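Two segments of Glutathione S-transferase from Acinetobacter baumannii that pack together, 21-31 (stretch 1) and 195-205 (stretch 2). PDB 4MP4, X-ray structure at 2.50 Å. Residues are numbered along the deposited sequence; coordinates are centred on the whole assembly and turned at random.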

# COMPACT_ATOMS: atom_id res chain seq x y z
N ALA A 21 -0.83 -13.30 0.13
CA ALA A 21 -1.00 -14.43 1.05
C ALA A 21 0.35 -15.10 1.23
O ALA A 21 0.75 -15.44 2.35
CB ALA A 21 -2.01 -15.45 0.52
N PHE A 22 1.04 -15.31 0.11
CA PHE A 22 2.40 -15.82 0.14
C PHE A 22 3.27 -15.03 1.14
O PHE A 22 3.94 -15.60 2.00
CB PHE A 22 3.00 -15.79 -1.27
CG PHE A 22 4.50 -15.83 -1.31
CD1 PHE A 22 5.18 -17.02 -1.11
CD2 PHE A 22 5.23 -14.69 -1.57
CE1 PHE A 22 6.57 -17.07 -1.18
CE2 PHE A 22 6.62 -14.72 -1.63
CZ PHE A 22 7.29 -15.92 -1.44
N THR A 23 3.21 -13.72 1.04
CA THR A 23 4.04 -12.82 1.83
C THR A 23 3.78 -12.89 3.35
O THR A 23 4.71 -12.86 4.16
CB THR A 23 3.83 -11.39 1.32
OG1 THR A 23 4.23 -11.33 -0.05
CG2 THR A 23 4.63 -10.40 2.14
N VAL A 24 2.51 -13.01 3.73
CA VAL A 24 2.14 -13.18 5.14
C VAL A 24 2.53 -14.56 5.69
O VAL A 24 3.01 -14.67 6.83
CB VAL A 24 0.65 -12.91 5.37
CG1 VAL A 24 0.27 -13.17 6.83
CG2 VAL A 24 0.30 -11.49 4.96
N PHE A 25 2.31 -15.60 4.90
CA PHE A 25 2.73 -16.95 5.26
C PHE A 25 4.22 -16.96 5.56
O PHE A 25 4.66 -17.55 6.57
CB PHE A 25 2.44 -17.91 4.10
CG PHE A 25 2.99 -19.31 4.28
CD1 PHE A 25 4.28 -19.62 3.86
CD2 PHE A 25 2.21 -20.32 4.81
CE1 PHE A 25 4.79 -20.91 4.01
CE2 PHE A 25 2.70 -21.61 4.95
CZ PHE A 25 4.00 -21.90 4.54
N VAL A 26 4.99 -16.30 4.68
CA VAL A 26 6.44 -16.23 4.86
C VAL A 26 6.78 -15.49 6.16
O VAL A 26 7.60 -15.96 6.96
CB VAL A 26 7.18 -15.59 3.65
CG1 VAL A 26 8.66 -15.31 3.99
CG2 VAL A 26 7.06 -16.47 2.40
N GLY A 27 6.11 -14.37 6.39
CA GLY A 27 6.29 -13.60 7.61
C GLY A 27 6.02 -14.38 8.88
O GLY A 27 6.79 -14.30 9.83
N LEU A 28 4.93 -15.13 8.91
CA LEU A 28 4.60 -15.95 10.07
C LEU A 28 5.68 -17.00 10.34
O LEU A 28 6.15 -17.12 11.46
CB LEU A 28 3.23 -16.61 9.89
CG LEU A 28 2.02 -15.67 9.90
CD1 LEU A 28 0.81 -16.31 9.18
CD2 LEU A 28 1.66 -15.32 11.33
N HIS A 29 6.09 -17.73 9.30
CA HIS A 29 7.11 -18.75 9.46
C HIS A 29 8.47 -18.22 9.90
O HIS A 29 9.12 -18.81 10.75
CB HIS A 29 7.25 -19.59 8.18
CG HIS A 29 6.27 -20.71 8.10
ND1 HIS A 29 6.42 -21.89 8.79
CD2 HIS A 29 5.09 -20.82 7.43
CE1 HIS A 29 5.39 -22.68 8.55
NE2 HIS A 29 4.58 -22.05 7.72
N GLU A 30 8.90 -17.10 9.34
CA GLU A 30 10.13 -16.44 9.79
C GLU A 30 10.06 -16.03 11.28
O GLU A 30 11.02 -16.21 12.03
CB GLU A 30 10.43 -15.24 8.91
CG GLU A 30 10.79 -15.59 7.46
CD GLU A 30 12.24 -16.02 7.30
OE1 GLU A 30 12.56 -16.74 6.33
OE2 GLU A 30 13.07 -15.63 8.16
N LYS A 31 8.93 -15.49 11.71
CA LYS A 31 8.76 -15.07 13.10
C LYS A 31 8.48 -16.26 14.02
O LYS A 31 8.32 -16.09 15.24
CB LYS A 31 7.64 -14.04 13.22
CG LYS A 31 7.96 -12.69 12.60
CD LYS A 31 6.78 -11.74 12.70
CE LYS A 31 6.73 -11.06 14.05
NZ LYS A 31 8.00 -10.31 14.22
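Stretch 2 195-205: QWQRPSVQKWL

Stretch 1 continues a helix that begins earlier in the chain, its backbone closed by regular i to i+4 hydrogen bonds. Stretch 2 opens in a helix that begins earlier in the chain, passes through Arg198 at an N-cap position, and enters a second helix at Pro199 that runs on past Leu205. Pro199 suits this first turn, where a backbone NH is not needed for helical bonding. The second helix crosses the first at 128°, so the two run in broadly opposite directions, and their axes approach to 9.1 Å. The N-terminal part of stretch 1 therefore meets Trp204, whereas its C-terminal end meets Arg198 and Ser200.

Ala21 begins the contact. Its small methyl lies beside the far end of the indole, with CB of Ala21 4.2 Å from CH2 of Trp204. Phe22 takes the next place along the same ring: its CA lies over the face of the six-membered ring, 3.8 Å from the centroid, in a CH-pi contact. Its side chain, with chi1 in t, turns a ring edge toward the face of the five-membered ring, bringing CD1 of Phe22 to 3.2 Å from CD1 of Trp204. The phenyl reaches further, to CG1 of Val201 at 4.0 Å from its CE1 and to CZ3 of Trp196 at 4.2 Å from its CZ. A long, flat, apolar side chain can thus touch both helical segments of stretch 2.

Thr23 points away and Val24 is out of reach, as expected when a helix offers one side to a partner. Phe25, one turn on from Ala21, points toward stretch 2. Trp204 CE3 lies over one face of its ring, 3.3 Å from Phe25 CG, and the two aromatic planes meet obliquely at 58°. At the ring edge, Phe25 CE1 is 3.5 Å from the backbone O of Ser200.

Val26 marks the closest backbone register, its CA 5.4 Å from the CA of Ser200. The compact serine side chain points toward stretch 1 and fits this narrow spacing, with Val26 CG1 3.4 Å from Ser200 OG. The other methyl of Val26, CG2, lies 4.2 Å from CG2 of Val201, continuing the apolar seam.

Gly27 and Leu28 make no contact. His29 points toward stretch 2 near the partly exposed margin, where its CE1 comes within 3.3 Å of CE of Lys203; the aliphatic part of the lysine packs beside the imidazole.

Glu30 closes the contact with polar chemistry. Its CB points sideways, but the carboxylate end comes nearer and meets the guanidinium of Arg198 at its edge: Arg198 NE donates to Glu30 OE1 and Arg198 NH2 to Glu30 OE2, each at 2.8 Å, forming a two-pronged salt bridge. Ser200 OG also donates to Glu30 OE1, at 3.0 Å. A water donates to the same OE1 (2.7 Å) and accepts from the backbone N of Ser200 (3.2 Å), so the carboxylate also engages the first turn of the second helix.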

# COMPACT_ATOMS: atom_id res chain seq x y z
N GLN A 195 16.82 -16.28 -3.23
CA GLN A 195 15.70 -15.91 -2.37
C GLN A 195 14.62 -17.00 -2.35
O GLN A 195 14.00 -17.25 -1.32
CB GLN A 195 15.12 -14.55 -2.77
CG GLN A 195 16.09 -13.39 -2.52
CD GLN A 195 16.69 -13.41 -1.10
OE1 GLN A 195 16.01 -13.78 -0.15
NE2 GLN A 195 17.95 -13.02 -0.98
N TRP A 196 14.43 -17.66 -3.49
CA TRP A 196 13.42 -18.70 -3.65
C TRP A 196 13.76 -19.95 -2.84
O TRP A 196 12.87 -20.75 -2.52
CB TRP A 196 13.25 -19.04 -5.14
CG TRP A 196 11.83 -19.25 -5.56
CD1 TRP A 196 11.29 -20.38 -6.10
CD2 TRP A 196 10.76 -18.29 -5.46
NE1 TRP A 196 9.94 -20.19 -6.35
CE2 TRP A 196 9.59 -18.91 -5.96
CE3 TRP A 196 10.67 -16.97 -4.99
CZ2 TRP A 196 8.36 -18.26 -6.02
CZ3 TRP A 196 9.43 -16.32 -5.05
CH2 TRP A 196 8.30 -16.97 -5.55
N GLN A 197 15.04 -20.13 -2.51
CA GLN A 197 15.50 -21.31 -1.79
C GLN A 197 15.47 -21.10 -0.29
O GLN A 197 15.78 -22.00 0.47
CB GLN A 197 16.93 -21.70 -2.22
CG GLN A 197 17.02 -22.12 -3.68
CD GLN A 197 16.26 -23.41 -3.96
OE1 GLN A 197 16.24 -24.34 -3.13
NE2 GLN A 197 15.64 -23.49 -5.14
N ARG A 198 15.09 -19.90 0.13
CA ARG A 198 14.82 -19.63 1.53
C ARG A 198 13.78 -20.66 1.99
O ARG A 198 12.81 -20.90 1.29
CB ARG A 198 14.28 -18.20 1.66
CG ARG A 198 14.04 -17.71 3.07
CD ARG A 198 15.20 -16.88 3.56
NE ARG A 198 14.97 -16.42 4.92
CZ ARG A 198 15.92 -15.95 5.72
NH1 ARG A 198 17.17 -15.88 5.30
NH2 ARG A 198 15.61 -15.55 6.95
N PRO A 199 14.02 -21.31 3.15
CA PRO A 199 13.15 -22.36 3.68
C PRO A 199 11.68 -21.97 3.84
O PRO A 199 10.81 -22.78 3.52
CB PRO A 199 13.78 -22.69 5.04
CG PRO A 199 15.21 -22.40 4.85
CD PRO A 199 15.28 -21.21 3.92
N SER A 200 11.40 -20.76 4.33
CA SER A 200 10.03 -20.30 4.50
C SER A 200 9.31 -20.28 3.16
O SER A 200 8.12 -20.57 3.07
CB SER A 200 10.02 -18.90 5.10
OG SER A 200 10.77 -18.02 4.29
N VAL A 201 10.05 -19.92 2.12
CA VAL A 201 9.50 -19.84 0.78
C VAL A 201 9.30 -21.27 0.27
O VAL A 201 8.25 -21.63 -0.24
CB VAL A 201 10.43 -19.01 -0.16
CG1 VAL A 201 9.95 -19.09 -1.63
CG2 VAL A 201 10.49 -17.56 0.30
N GLN A 202 10.32 -22.08 0.45
CA GLN A 202 10.27 -23.48 0.08
C GLN A 202 9.06 -24.15 0.74
O GLN A 202 8.40 -24.98 0.13
CB GLN A 202 11.60 -24.12 0.50
CG GLN A 202 12.20 -25.16 -0.44
CD GLN A 202 12.28 -24.75 -1.90
OE1 GLN A 202 11.97 -25.55 -2.77
NE2 GLN A 202 12.72 -23.52 -2.17
N LYS A 203 8.72 -23.74 1.96
CA LYS A 203 7.57 -24.33 2.67
C LYS A 203 6.23 -23.95 2.03
O LYS A 203 5.31 -24.76 1.99
CB LYS A 203 7.59 -24.00 4.17
CG LYS A 203 8.48 -24.95 4.98
CD LYS A 203 8.84 -24.43 6.39
CE LYS A 203 7.75 -24.69 7.42
NZ LYS A 203 7.39 -26.14 7.61
N TRP A 204 6.13 -22.71 1.53
CA TRP A 204 5.01 -22.28 0.70
C TRP A 204 4.85 -23.17 -0.54
O TRP A 204 3.76 -23.70 -0.80
CB TRP A 204 5.17 -20.81 0.27
CG TRP A 204 4.00 -20.24 -0.53
CD1 TRP A 204 3.98 -19.92 -1.86
CD2 TRP A 204 2.68 -19.92 -0.04
NE1 TRP A 204 2.76 -19.41 -2.22
CE2 TRP A 204 1.94 -19.40 -1.12
CE3 TRP A 204 2.07 -20.02 1.22
CZ2 TRP A 204 0.61 -18.99 -1.00
CZ3 TRP A 204 0.74 -19.62 1.35
CH2 TRP A 204 0.02 -19.10 0.24
N LEU A 205 5.94 -23.34 -1.29
CA LEU A 205 5.91 -24.07 -2.56
C LEU A 205 5.47 -25.52 -2.39
O LEU A 205 4.78 -26.07 -3.25
CB LEU A 205 7.27 -24.00 -3.26
CG LEU A 205 7.80 -22.57 -3.41
CD1 LEU A 205 9.10 -22.57 -4.19
CD2 LEU A 205 6.78 -21.67 -4.08
O HOH W 1 13.35 -19.30 6.44